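Local coordinates for decapping nuclease RAI1 (PDB 5BTO), which removes NAD caps from the 5' ends of RNAs with the help of a divalent metal cation, and stabilises and stimulates the exoribonuclease RAT1, at residues His253-Lys258 with Lys290-Phe295; Asn51-Tyr56 with Ile188-Lys193; Ile112-Leu117 with Leu231-Val236. All coordinates share one frame; numbering follows the deposited sequence.

Interaction 1: residues His253-Lys258 with Lys290-Phe295; sequences HYMELK and KVVYGF
Glu256 and Lys258 pair through their backbones with Lys290, Val292 and Gly294 in a parallel ladder. Four nearly straight hydrogen bonds build it: Glu256 N to Lys290 O, Val292 N to Glu256 O, Lys258 N to Val292 O and Gly294 N to Lys258 O. The two strands and helix 266-286 between them in sequence form a beta-alpha-beta unit.

The apolar contacts lie on the face with Met255, Leu257 and Val292. Met255 SD meets Val292 CG2 at 3.8 Å. Leu257 CD2 rests on Val292 CB at 3.8 Å, the two side chains running side by side. Tyr55 covers this face.

The opposite face carries a CH-pi contact. Lys258 CB sits over one face of the Tyr293 ring, 3.5 Å from its centroid. Tyr293 OH is bonded to Thr279 of the helix.

On the same face a salt bridge forms within strand 254-258. Lys258 CG stands beside its backbone N (chi1 -55°), and the chain bends at chi2. This carries Lys258 NZ to 2.6 Å from Glu256 OE2, on the anti side of the carboxylate. Lys258 NZ has a second partner in Gln282.

Glu256 and Leu257 belong to the divalent metal site, and Lys258 and Gln282 bind substrate. The short salt bridge therefore links a metal ligand to a substrate-binding residue, with the ladder fixing the backbone beneath both.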
# COMPACT_ATOMS: atom_id res chain seq x y z
N HIS A 253 35.12 -4.43 -10.59
CA HIS A 253 36.36 -5.00 -10.04
C HIS A 253 36.34 -5.18 -8.53
O HIS A 253 37.31 -5.66 -7.92
CB HIS A 253 37.56 -4.16 -10.48
CG HIS A 253 37.74 -4.11 -11.95
ND1 HIS A 253 38.47 -5.06 -12.64
CD2 HIS A 253 37.29 -3.24 -12.89
CE1 HIS A 253 38.46 -4.78 -13.93
NE2 HIS A 253 37.76 -3.67 -14.11
N TYR A 254 35.22 -4.81 -7.91
CA TYR A 254 35.07 -4.90 -6.46
C TYR A 254 34.41 -6.22 -6.05
O TYR A 254 33.75 -6.87 -6.84
CB TYR A 254 34.19 -3.76 -5.94
CG TYR A 254 34.78 -2.38 -6.02
CD1 TYR A 254 36.16 -2.18 -5.99
CD2 TYR A 254 33.96 -1.26 -6.10
CE1 TYR A 254 36.69 -0.90 -6.06
CE2 TYR A 254 34.48 0.02 -6.16
CZ TYR A 254 35.85 0.20 -6.14
OH TYR A 254 36.37 1.46 -6.19
N MET A 255 34.61 -6.60 -4.79
CA MET A 255 34.02 -7.84 -4.28
C MET A 255 33.67 -7.66 -2.81
O MET A 255 34.35 -6.93 -2.08
CB MET A 255 34.99 -9.02 -4.49
CG MET A 255 34.37 -10.41 -4.24
SD MET A 255 35.35 -11.77 -4.94
CE MET A 255 36.89 -11.45 -4.10
N GLU A 256 32.59 -8.30 -2.38
CA GLU A 256 32.19 -8.30 -0.98
C GLU A 256 32.70 -9.56 -0.30
O GLU A 256 32.79 -10.62 -0.93
CB GLU A 256 30.66 -8.27 -0.91
CG GLU A 256 30.09 -8.17 0.48
CD GLU A 256 29.98 -6.74 0.96
OE1 GLU A 256 30.19 -5.83 0.14
OE2 GLU A 256 29.70 -6.53 2.16
N LEU A 257 33.04 -9.46 0.98
CA LEU A 257 33.50 -10.61 1.77
C LEU A 257 32.63 -10.78 3.02
O LEU A 257 32.51 -9.86 3.82
CB LEU A 257 34.95 -10.40 2.21
CG LEU A 257 35.95 -10.18 1.08
CD1 LEU A 257 37.33 -9.87 1.62
CD2 LEU A 257 35.98 -11.41 0.18
N LYS A 258 32.06 -11.97 3.19
CA LYS A 258 31.16 -12.23 4.32
C LYS A 258 31.48 -13.57 4.94
O LYS A 258 32.14 -14.41 4.32
CB LYS A 258 29.70 -12.25 3.84
CG LYS A 258 29.24 -11.03 3.09
CD LYS A 258 29.03 -9.86 4.02
CE LYS A 258 28.17 -8.79 3.34
NZ LYS A 258 28.24 -7.47 4.03
N LYS A 290 30.44 -9.53 -7.36
CA LYS A 290 30.97 -10.76 -6.77
C LYS A 290 30.93 -10.71 -5.24
O LYS A 290 31.19 -9.67 -4.64
CB LYS A 290 32.42 -11.01 -7.22
CG LYS A 290 32.62 -11.37 -8.70
CD LYS A 290 34.08 -11.75 -8.95
CE LYS A 290 34.50 -11.66 -10.43
NZ LYS A 290 33.49 -12.16 -11.40
N VAL A 291 30.61 -11.85 -4.63
CA VAL A 291 30.61 -11.98 -3.19
C VAL A 291 31.29 -13.29 -2.80
O VAL A 291 30.99 -14.33 -3.39
CB VAL A 291 29.18 -12.08 -2.63
CG1 VAL A 291 29.22 -12.19 -1.12
CG2 VAL A 291 28.34 -10.91 -3.08
N VAL A 292 32.16 -13.25 -1.80
CA VAL A 292 32.70 -14.50 -1.25
C VAL A 292 32.19 -14.72 0.16
O VAL A 292 32.32 -13.84 1.02
CB VAL A 292 34.25 -14.53 -1.25
CG1 VAL A 292 34.75 -15.65 -0.34
CG2 VAL A 292 34.77 -14.70 -2.66
N TYR A 293 31.60 -15.88 0.42
CA TYR A 293 31.25 -16.28 1.78
C TYR A 293 32.24 -17.28 2.33
O TYR A 293 32.55 -18.29 1.68
CB TYR A 293 29.84 -16.88 1.85
CG TYR A 293 28.79 -15.90 2.28
CD1 TYR A 293 28.54 -15.67 3.63
CD2 TYR A 293 28.06 -15.19 1.34
CE1 TYR A 293 27.57 -14.76 4.02
CE2 TYR A 293 27.11 -14.27 1.72
CZ TYR A 293 26.86 -14.06 3.06
OH TYR A 293 25.90 -13.15 3.43
N GLY A 294 32.74 -17.01 3.53
CA GLY A 294 33.52 -18.00 4.27
C GLY A 294 32.62 -18.68 5.29
O GLY A 294 31.87 -18.01 6.01
N PHE A 295 32.67 -20.01 5.32
CA PHE A 295 31.82 -20.80 6.20
C PHE A 295 32.65 -21.38 7.34
O PHE A 295 33.66 -22.04 7.10
CB PHE A 295 31.15 -21.93 5.41
CG PHE A 295 30.19 -21.45 4.35
CD1 PHE A 295 30.64 -21.11 3.08
CD2 PHE A 295 28.83 -21.32 4.63
CE1 PHE A 295 29.75 -20.65 2.10
CE2 PHE A 295 27.94 -20.86 3.67
CZ PHE A 295 28.40 -20.54 2.40

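Interaction 2: residues Asn51-Tyr56 with Ile188-Lys193; sequences NVSYYY and IATLPK
Tyr54 and Leu191 form an antiparallel hydrogen-bonded pair at the tight centre of this contact. Leu191 N bonds to Tyr54 O at 2.7 Å, and Tyr54 N to Leu191 O at 2.8 Å. Two residues along, past the non-hydrogen-bonded pair Tyr55-Thr190, Tyr56 N reaches Ala189 O at 2.7 Å. That bond is almost straight at the hydrogen, but the donor stands above the carbonyl plane. Tyr55 CD1 also lies close to Ala189 O, at 3.3 Å.

Tyr54 CG stands beside its backbone N (chi1 -64°), which brings CD1 to 3.5 Å from Lys193 C. Pro192 O lies at the edge of the ring, near its plane. An alanine in place of Tyr54 would probably open a gap beside the Lys193 backbone and leave Ile243 and Pro194 without the ring they touch.

The strands 54-55 and 190-191 make a two-stranded antiparallel ribbon. The second follows helix 169-188 after one residue, Ala189. Val239 bonds to the backbone of Ser53 and Tyr55, and Thr190 packs on Leu257 of the metal site.

The outer side is looser and partly bridged by water. Tyr56 and Leu191 run side by side, with Tyr56 CG 3.9 Å from Leu191 CD1. Ser53 OG and Thr190 OG1 do not meet directly; one water bonds to both. It donates to Thr190 OG1, which is also bonded to Glu186 O. Another water lies 2.8 Å from Tyr56 O and also near Ile188 O.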
# COMPACT_ATOMS: atom_id res chain seq x y z
N ASN A 51 44.45 2.82 0.43
CA ASN A 51 43.33 2.46 1.28
C ASN A 51 42.41 1.38 0.71
O ASN A 51 41.26 1.24 1.15
CB ASN A 51 42.51 3.71 1.64
CG ASN A 51 43.32 4.71 2.46
OD1 ASN A 51 43.98 5.59 1.91
ND2 ASN A 51 43.28 4.55 3.78
N VAL A 52 42.92 0.62 -0.26
CA VAL A 52 42.16 -0.43 -0.94
C VAL A 52 42.82 -1.79 -0.69
O VAL A 52 44.03 -1.92 -0.85
CB VAL A 52 42.18 -0.19 -2.48
CG1 VAL A 52 41.62 -1.39 -3.23
CG2 VAL A 52 41.44 1.09 -2.85
N SER A 53 42.02 -2.78 -0.30
CA SER A 53 42.52 -4.16 -0.13
C SER A 53 42.30 -5.01 -1.38
O SER A 53 41.41 -4.73 -2.19
CB SER A 53 41.82 -4.84 1.06
OG SER A 53 42.05 -4.13 2.27
N TYR A 54 43.12 -6.06 -1.53
CA TYR A 54 43.05 -6.96 -2.68
C TYR A 54 42.87 -8.41 -2.25
O TYR A 54 43.63 -8.92 -1.43
CB TYR A 54 44.33 -6.84 -3.54
CG TYR A 54 44.48 -5.47 -4.16
CD1 TYR A 54 44.95 -4.40 -3.42
CD2 TYR A 54 44.12 -5.25 -5.48
CE1 TYR A 54 45.08 -3.14 -3.98
CE2 TYR A 54 44.24 -4.00 -6.06
CZ TYR A 54 44.72 -2.95 -5.30
OH TYR A 54 44.85 -1.70 -5.86
N TYR A 55 41.87 -9.09 -2.82
CA TYR A 55 41.57 -10.47 -2.44
C TYR A 55 42.77 -11.38 -2.63
O TYR A 55 43.46 -11.31 -3.64
CB TYR A 55 40.43 -11.01 -3.28
CG TYR A 55 39.88 -12.32 -2.78
CD1 TYR A 55 39.26 -12.40 -1.54
CD2 TYR A 55 39.96 -13.47 -3.55
CE1 TYR A 55 38.75 -13.59 -1.07
CE2 TYR A 55 39.45 -14.68 -3.09
CZ TYR A 55 38.85 -14.73 -1.85
OH TYR A 55 38.33 -15.93 -1.40
N TYR A 56 43.01 -12.25 -1.66
CA TYR A 56 44.03 -13.28 -1.83
C TYR A 56 43.81 -14.43 -0.86
O TYR A 56 44.07 -14.29 0.34
CB TYR A 56 45.43 -12.68 -1.66
CG TYR A 56 46.53 -13.67 -1.97
CD1 TYR A 56 46.69 -14.17 -3.25
CD2 TYR A 56 47.38 -14.09 -0.97
CE1 TYR A 56 47.69 -15.08 -3.53
CE2 TYR A 56 48.38 -15.00 -1.24
CZ TYR A 56 48.54 -15.49 -2.53
OH TYR A 56 49.54 -16.40 -2.80
N ILE A 188 42.55 -12.08 6.76
CA ILE A 188 43.31 -13.22 6.28
C ILE A 188 43.06 -13.52 4.81
O ILE A 188 43.82 -14.27 4.19
CB ILE A 188 43.08 -14.49 7.16
CG1 ILE A 188 41.65 -15.01 7.04
CG2 ILE A 188 43.41 -14.19 8.61
CD1 ILE A 188 41.43 -16.01 5.93
N ALA A 189 42.02 -12.91 4.24
CA ALA A 189 41.64 -13.19 2.86
C ALA A 189 42.02 -12.07 1.89
O ALA A 189 41.64 -12.11 0.72
CB ALA A 189 40.13 -13.47 2.77
N THR A 190 42.76 -11.07 2.38
CA THR A 190 43.20 -9.97 1.53
C THR A 190 44.66 -9.57 1.75
O THR A 190 45.29 -9.95 2.73
CB THR A 190 42.37 -8.69 1.75
OG1 THR A 190 42.60 -8.20 3.08
CG2 THR A 190 40.87 -8.95 1.53
N LEU A 191 45.17 -8.78 0.81
CA LEU A 191 46.47 -8.13 0.94
C LEU A 191 46.27 -6.63 0.86
O LEU A 191 45.32 -6.17 0.22
CB LEU A 191 47.41 -8.58 -0.18
CG LEU A 191 47.87 -10.04 -0.13
CD1 LEU A 191 48.59 -10.43 -1.41
CD2 LEU A 191 48.76 -10.27 1.07
N PRO A 192 47.15 -5.85 1.50
CA PRO A 192 47.00 -4.39 1.56
C PRO A 192 47.35 -3.70 0.24
O PRO A 192 47.01 -2.54 0.03
CB PRO A 192 47.99 -3.98 2.65
CG PRO A 192 49.04 -5.03 2.61
CD PRO A 192 48.32 -6.31 2.26
N LYS A 193 48.04 -4.43 -0.64
CA LYS A 193 48.44 -3.92 -1.94
C LYS A 193 48.38 -5.07 -2.95
O LYS A 193 48.31 -6.23 -2.56
CB LYS A 193 49.87 -3.37 -1.88
CG LYS A 193 50.06 -2.20 -0.93
CD LYS A 193 49.92 -0.87 -1.66
CE LYS A 193 49.93 0.30 -0.68
NZ LYS A 193 48.75 0.24 0.23
O HOH W 1 45.76 0.23 -1.25
O HOH W 2 40.99 -5.73 4.17
O HOH W 3 45.61 -12.78 2.19

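Interaction 3: residues Ile112-Leu117 with Leu231-Val236; sequences ITYRGL and LLAGEV
The Arg115 guanidinium has Gly234 over one face and Glu235 O at its edge, in its plane. Gly234 CA lies 3.7 Å above the plane, offset toward the rim. Gly234, lacking a side chain, lets the guanidinium lie close over its backbone. Both terminal nitrogens grip the single oxygen Glu235 O, end-on. Arg115 NH1 is 2.6 Å from Glu235 O and tilted out of the carbonyl plane. Arg115 NH2 lies 3.0 Å from Glu235 O, on a lone pair of that oxygen, but the bond is more bent. Arg115 CG is anti to the backbone N (chi1 162°), and the chain turns at chi3 (74°) to bring the group alongside the strand.

The Tyr114 ring packs on Ala233, with CD1 3.7 Å from Ala233 CB. Its hydroxyl is bonded to Asp86 O. Cys89 and Leu90 of helix 87-101 also touch this side chain.

Strands 112-114 and 231-235 are parallel neighbours in the large mixed sheet. Thr113 N bonds to Leu231 O, and Ala233 N to Thr113 O. Thr113 CG2 is tight against Leu232 CD2, at 3.5 Å. The last rung, Arg115 N to Ala233 O at 2.8 Å, is straight. Tyr114 is the N-cap of helix 115-123, so this rung ties the first turn of the helix to the neighbouring strand.

Tyr114, Arg115, Gly116 and Glu235 all bind substrate. Arg115 takes the backbone oxygen of Glu235 and makes no salt bridge with its carboxylate; Arg115 NH2 and Glu235 OE1 are 5.5 Å apart. The double grip, with Gly234 over one face, is likely to restrict the turning of the guanidinium and to polarise the Glu235 carbonyl.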
# COMPACT_ATOMS: atom_id res chain seq x y z
N ILE A 112 20.63 11.84 -2.25
CA ILE A 112 22.01 11.59 -1.81
C ILE A 112 21.94 10.86 -0.47
O ILE A 112 21.36 11.37 0.48
CB ILE A 112 22.77 12.93 -1.65
CG1 ILE A 112 22.99 13.57 -3.02
CG2 ILE A 112 24.11 12.72 -0.90
CD1 ILE A 112 23.36 15.06 -2.97
N THR A 113 22.52 9.66 -0.38
CA THR A 113 22.37 8.87 0.83
C THR A 113 23.38 7.75 0.90
O THR A 113 24.30 7.68 0.07
CB THR A 113 20.93 8.30 0.92
OG1 THR A 113 20.69 7.75 2.23
CG2 THR A 113 20.69 7.25 -0.15
N TYR A 114 23.23 6.89 1.90
CA TYR A 114 24.11 5.73 2.08
C TYR A 114 23.43 4.43 1.66
O TYR A 114 22.23 4.21 1.88
CB TYR A 114 24.54 5.61 3.55
CG TYR A 114 25.74 6.45 3.92
CD1 TYR A 114 27.03 6.00 3.67
CD2 TYR A 114 25.59 7.67 4.55
CE1 TYR A 114 28.13 6.77 4.00
CE2 TYR A 114 26.69 8.45 4.89
CZ TYR A 114 27.96 7.99 4.62
OH TYR A 114 29.06 8.75 4.95
N ARG A 115 24.22 3.52 1.09
CA ARG A 115 23.73 2.23 0.63
C ARG A 115 23.02 1.45 1.71
O ARG A 115 22.01 0.81 1.45
CB ARG A 115 24.89 1.37 0.10
CG ARG A 115 24.56 -0.12 0.02
CD ARG A 115 25.78 -1.02 -0.10
NE ARG A 115 26.55 -1.14 1.14
CZ ARG A 115 27.87 -1.31 1.18
NH1 ARG A 115 28.56 -1.35 0.04
NH2 ARG A 115 28.50 -1.42 2.34
N GLY A 116 23.57 1.48 2.93
CA GLY A 116 23.02 0.69 4.02
C GLY A 116 21.60 1.10 4.35
O GLY A 116 20.77 0.27 4.72
N LEU A 117 21.31 2.39 4.20
CA LEU A 117 19.97 2.87 4.52
C LEU A 117 18.98 2.40 3.45
O LEU A 117 17.84 2.06 3.76
CB LEU A 117 19.96 4.40 4.62
CG LEU A 117 20.97 4.98 5.62
CD1 LEU A 117 20.94 6.51 5.63
CD2 LEU A 117 20.74 4.41 7.03
N LEU A 231 22.64 9.17 -5.61
CA LEU A 231 24.05 9.03 -5.27
C LEU A 231 24.07 8.15 -4.02
O LEU A 231 23.39 8.46 -3.03
CB LEU A 231 24.65 10.41 -4.97
CG LEU A 231 26.17 10.50 -4.84
CD1 LEU A 231 26.84 10.24 -6.19
CD2 LEU A 231 26.64 11.85 -4.31
N LEU A 232 24.79 7.03 -4.08
CA LEU A 232 24.87 6.13 -2.93
C LEU A 232 26.31 5.92 -2.49
O LEU A 232 27.17 5.58 -3.32
CB LEU A 232 24.30 4.74 -3.26
CG LEU A 232 22.85 4.53 -3.65
CD1 LEU A 232 22.55 3.02 -3.74
CD2 LEU A 232 21.98 5.21 -2.62
N ALA A 233 26.57 6.08 -1.20
CA ALA A 233 27.89 5.80 -0.65
C ALA A 233 27.86 4.43 0.05
O ALA A 233 26.92 4.14 0.80
CB ALA A 233 28.29 6.89 0.33
N GLY A 234 28.87 3.60 -0.20
CA GLY A 234 28.91 2.29 0.41
C GLY A 234 30.31 1.75 0.63
O GLY A 234 31.16 1.87 -0.25
N GLU A 235 30.54 1.14 1.78
CA GLU A 235 31.81 0.45 2.03
C GLU A 235 32.00 -0.72 1.07
O GLU A 235 31.06 -1.47 0.79
CB GLU A 235 31.94 -0.04 3.47
CG GLU A 235 33.34 -0.60 3.77
CD GLU A 235 33.53 -1.08 5.19
OE1 GLU A 235 32.58 -0.98 5.99
OE2 GLU A 235 34.65 -1.57 5.51
N VAL A 236 33.23 -0.87 0.60
CA VAL A 236 33.61 -1.94 -0.31
C VAL A 236 34.75 -2.70 0.33
O VAL A 236 35.70 -2.10 0.85
CB VAL A 236 34.04 -1.35 -1.68
CG1 VAL A 236 34.85 -2.37 -2.49
CG2 VAL A 236 32.81 -0.84 -2.46

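From the N terminus, residues 51-56 come first, then 112-117. Interaction 2 closes when the chain returns at 188-193, after helix 169-188. Interaction 3 is still open there and closes at 231-236, so these two loops cross. Interaction 1 follows in series: it opens at 253-258 and closes at 290-295, across helix 266-286. Interaction 3 lies within the large mixed sheet and interaction 1 within the four-stranded sheet. Interaction 2 is a two-stranded ribbon near the surface, beside strand 238-239 of the four-stranded sheet. Interaction 1 touches both others. Met255 CE lies 3.4 Å from Tyr55 CG of interaction 2, and Tyr254 packs on Val236 of interaction 3. Interactions 2 and 3 do not touch.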